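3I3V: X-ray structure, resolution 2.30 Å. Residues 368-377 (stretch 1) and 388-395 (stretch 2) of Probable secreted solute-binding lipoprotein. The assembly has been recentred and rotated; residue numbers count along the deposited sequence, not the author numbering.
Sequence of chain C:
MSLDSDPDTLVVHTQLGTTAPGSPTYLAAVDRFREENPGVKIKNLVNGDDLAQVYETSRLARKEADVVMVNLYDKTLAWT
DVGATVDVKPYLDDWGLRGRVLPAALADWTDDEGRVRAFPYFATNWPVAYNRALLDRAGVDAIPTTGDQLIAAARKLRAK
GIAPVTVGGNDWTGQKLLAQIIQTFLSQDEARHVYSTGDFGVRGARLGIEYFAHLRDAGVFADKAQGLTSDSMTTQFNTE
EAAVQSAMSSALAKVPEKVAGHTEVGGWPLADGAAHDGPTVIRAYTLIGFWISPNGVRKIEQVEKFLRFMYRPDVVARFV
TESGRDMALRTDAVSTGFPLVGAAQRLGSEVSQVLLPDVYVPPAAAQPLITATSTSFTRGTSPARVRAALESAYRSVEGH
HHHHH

Stretch 1 (368-377) PLITATSTSF
Stretch 2 388-395: AALESAYR

Antiparallel packing of a helix against a second helix in a probable secreted solute-binding lipoprotein. Residues 368-377 are helical, continuing a helix that begins earlier in the chain and is kinked at P368, whose ring nitrogen has no bond to the preceding turn; phi/psi are near -70/-32 from P368 to T373, then -62/-48 at S374, -55/-45 at T375, -63/-31 at S376 and -76/-9 at F377. The helix of 388-392, also begun earlier, runs at 172° to the first, and the axes approach to 8.2 Å. S392 to R395 form a type I turn, with R395 N bonded to S392 O at 3.1 Å. The register is set by two close backbone pairs, P368 CA to A393 CA at 4.7 Å and A372 CA to A389 CA at 5.1 Å. At these close points A372, A389 and A393 all point their CB toward the other stretch, as does P368.

L369 and A393 cover the most surface. L369 leaves its backbone sideways, but chi1 -160° (t) and chi2 58° (p) bring its end nearer. Its CD1 lies 3.8 Å from A393 CB, 3.9 Å from Y394 CE2, which it meets obliquely, and 4.4 Å from L390 CD1. A393 (phi/psi -68/-19) sets its methyl against the start of stretch 1: CB is 3.8 Å from P368 CB, 3.6 Å from P368 C and 3.5 Å from L369 N, so it packs on backbone as well as side chain. Y394 (-98/17; chi1 -71°, m) points its CB away, yet its ring returns to L369.

L390 is the third large contributor. It too leaves sideways, with chi1 -104° and chi2 24° both between wells, and its CD1 reaches back to A372 CB at 3.8 Å and S376 OG at 4.1 Å. One turn from L369, A372 CB sits 4.0 Å from A389 CB and 3.2 Å from A389 O, a tight van der Waals approach of methyl to carbonyl oxygen.

No hydrogen bond crosses between the stretches; the 376 Å² buried, both sides summed, is held by apolar packing. Three hydroxyls of stretch 1, those of T373, T375 and S376, bond to carbonyls four residues back in their own helix. S376 (chi1 -57°, m) donates from OG to A372 O at 2.8 Å, and T373 (chi1 -79°, m) from OG1 to L369 O at 2.9 Å, so both are satisfied although buried. T375 OG1 (chi1 -63°, m) makes a weak bond to T371 O at 3.4 Å. I370 (chi1 -79°, m; chi2 176°, t) and E391 point away and take no part.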

# COMPACT_ATOMS: atom_id res chain seq x y z
N PRO C 368 -22.73 2.97 -71.83
CA PRO C 368 -23.19 1.86 -72.68
C PRO C 368 -23.77 0.71 -71.86
O PRO C 368 -24.61 -0.04 -72.34
CB PRO C 368 -21.93 1.45 -73.44
CG PRO C 368 -21.15 2.74 -73.51
CD PRO C 368 -21.32 3.29 -72.12
N LEU C 369 -23.32 0.57 -70.62
CA LEU C 369 -23.80 -0.50 -69.75
C LEU C 369 -25.27 -0.25 -69.38
O LEU C 369 -26.03 -1.18 -69.14
CB LEU C 369 -22.92 -0.57 -68.49
CG LEU C 369 -22.93 -1.86 -67.67
CD1 LEU C 369 -22.52 -3.03 -68.55
CD2 LEU C 369 -21.98 -1.72 -66.49
N ILE C 370 -25.67 1.02 -69.36
CA ILE C 370 -27.05 1.38 -69.05
C ILE C 370 -27.90 1.10 -70.29
O ILE C 370 -29.03 0.64 -70.18
CB ILE C 370 -27.18 2.87 -68.67
CG1 ILE C 370 -26.74 3.08 -67.22
CG2 ILE C 370 -28.61 3.36 -68.91
CD1 ILE C 370 -26.73 4.53 -66.79
N THR C 371 -27.34 1.39 -71.46
CA THR C 371 -28.06 1.18 -72.71
C THR C 371 -28.23 -0.32 -72.94
O THR C 371 -29.24 -0.76 -73.48
CB THR C 371 -27.31 1.82 -73.91
OG1 THR C 371 -27.14 3.22 -73.69
CG2 THR C 371 -28.11 1.65 -75.19
N ALA C 372 -27.23 -1.09 -72.52
CA ALA C 372 -27.27 -2.55 -72.66
C ALA C 372 -28.29 -3.10 -71.67
O ALA C 372 -28.93 -4.13 -71.91
CB ALA C 372 -25.90 -3.15 -72.37
N THR C 373 -28.42 -2.41 -70.54
CA THR C 373 -29.35 -2.81 -69.51
C THR C 373 -30.79 -2.60 -69.96
O THR C 373 -31.66 -3.41 -69.66
CB THR C 373 -29.08 -2.06 -68.21
OG1 THR C 373 -27.97 -2.67 -67.54
CG2 THR C 373 -30.29 -2.10 -67.31
N SER C 374 -31.05 -1.52 -70.70
CA SER C 374 -32.39 -1.29 -71.20
C SER C 374 -32.77 -2.45 -72.13
O SER C 374 -33.84 -3.03 -72.00
CB SER C 374 -32.45 0.03 -71.97
OG SER C 374 -33.77 0.27 -72.43
N THR C 375 -31.87 -2.78 -73.05
CA THR C 375 -32.09 -3.87 -73.99
C THR C 375 -32.40 -5.16 -73.24
O THR C 375 -33.33 -5.90 -73.59
CB THR C 375 -30.84 -4.11 -74.89
OG1 THR C 375 -30.58 -2.94 -75.68
CG2 THR C 375 -31.05 -5.29 -75.83
N SER C 376 -31.63 -5.43 -72.19
CA SER C 376 -31.81 -6.64 -71.39
C SER C 376 -33.15 -6.75 -70.66
O SER C 376 -33.63 -7.86 -70.44
CB SER C 376 -30.68 -6.75 -70.37
OG SER C 376 -29.42 -6.77 -71.01
N PHE C 377 -33.75 -5.64 -70.27
CA PHE C 377 -35.03 -5.69 -69.57
C PHE C 377 -36.22 -6.00 -70.48
O PHE C 377 -37.33 -6.22 -70.00
CB PHE C 377 -35.30 -4.39 -68.81
CG PHE C 377 -34.90 -4.42 -67.37
CD1 PHE C 377 -33.62 -4.03 -66.98
CD2 PHE C 377 -35.79 -4.85 -66.40
CE1 PHE C 377 -33.24 -4.06 -65.63
CE2 PHE C 377 -35.43 -4.88 -65.05
CZ PHE C 377 -34.15 -4.49 -64.67
N ALA C 388 -24.30 -10.57 -74.65
CA ALA C 388 -23.61 -9.89 -75.74
C ALA C 388 -23.73 -8.36 -75.60
O ALA C 388 -22.76 -7.62 -75.81
CB ALA C 388 -24.17 -10.35 -77.10
N ALA C 389 -24.92 -7.90 -75.24
CA ALA C 389 -25.16 -6.47 -75.07
C ALA C 389 -24.33 -5.93 -73.90
O ALA C 389 -23.76 -4.84 -73.98
CB ALA C 389 -26.64 -6.21 -74.84
N LEU C 390 -24.26 -6.69 -72.82
CA LEU C 390 -23.50 -6.26 -71.65
C LEU C 390 -22.02 -6.17 -72.02
O LEU C 390 -21.39 -5.13 -71.82
CB LEU C 390 -23.71 -7.26 -70.50
CG LEU C 390 -24.64 -6.93 -69.31
CD1 LEU C 390 -25.67 -5.88 -69.68
CD2 LEU C 390 -25.30 -8.21 -68.83
N GLU C 391 -21.49 -7.24 -72.59
CA GLU C 391 -20.09 -7.29 -72.98
C GLU C 391 -19.69 -6.22 -74.01
O GLU C 391 -18.55 -5.76 -74.01
CB GLU C 391 -19.74 -8.67 -73.52
CG GLU C 391 -19.96 -9.80 -72.52
CD GLU C 391 -19.41 -11.13 -73.00
OE1 GLU C 391 -19.19 -11.28 -74.22
OE2 GLU C 391 -19.20 -12.03 -72.16
N SER C 392 -20.63 -5.84 -74.86
CA SER C 392 -20.37 -4.82 -75.87
C SER C 392 -20.26 -3.43 -75.26
O SER C 392 -19.75 -2.50 -75.89
CB SER C 392 -21.48 -4.80 -76.92
OG SER C 392 -21.06 -5.44 -78.12
N ALA C 393 -20.74 -3.30 -74.03
CA ALA C 393 -20.69 -2.02 -73.35
C ALA C 393 -19.24 -1.69 -73.05
O ALA C 393 -18.89 -0.54 -72.81
CB ALA C 393 -21.51 -2.09 -72.05
N TYR C 394 -18.39 -2.72 -73.07
CA TYR C 394 -16.97 -2.55 -72.79
C TYR C 394 -16.12 -2.46 -74.06
O TYR C 394 -14.91 -2.62 -74.00
CB TYR C 394 -16.47 -3.72 -71.94
CG TYR C 394 -16.98 -3.69 -70.52
CD1 TYR C 394 -16.16 -3.29 -69.47
CD2 TYR C 394 -18.29 -4.08 -70.22
CE1 TYR C 394 -16.62 -3.28 -68.16
CE2 TYR C 394 -18.77 -4.07 -68.91
CZ TYR C 394 -17.93 -3.67 -67.88
OH TYR C 394 -18.38 -3.66 -66.58
N ARG C 395 -16.76 -2.19 -75.19
CA ARG C 395 -16.05 -2.08 -76.47
C ARG C 395 -14.83 -1.15 -76.41
O ARG C 395 -14.05 -1.09 -77.36
CB ARG C 395 -17.01 -1.63 -77.57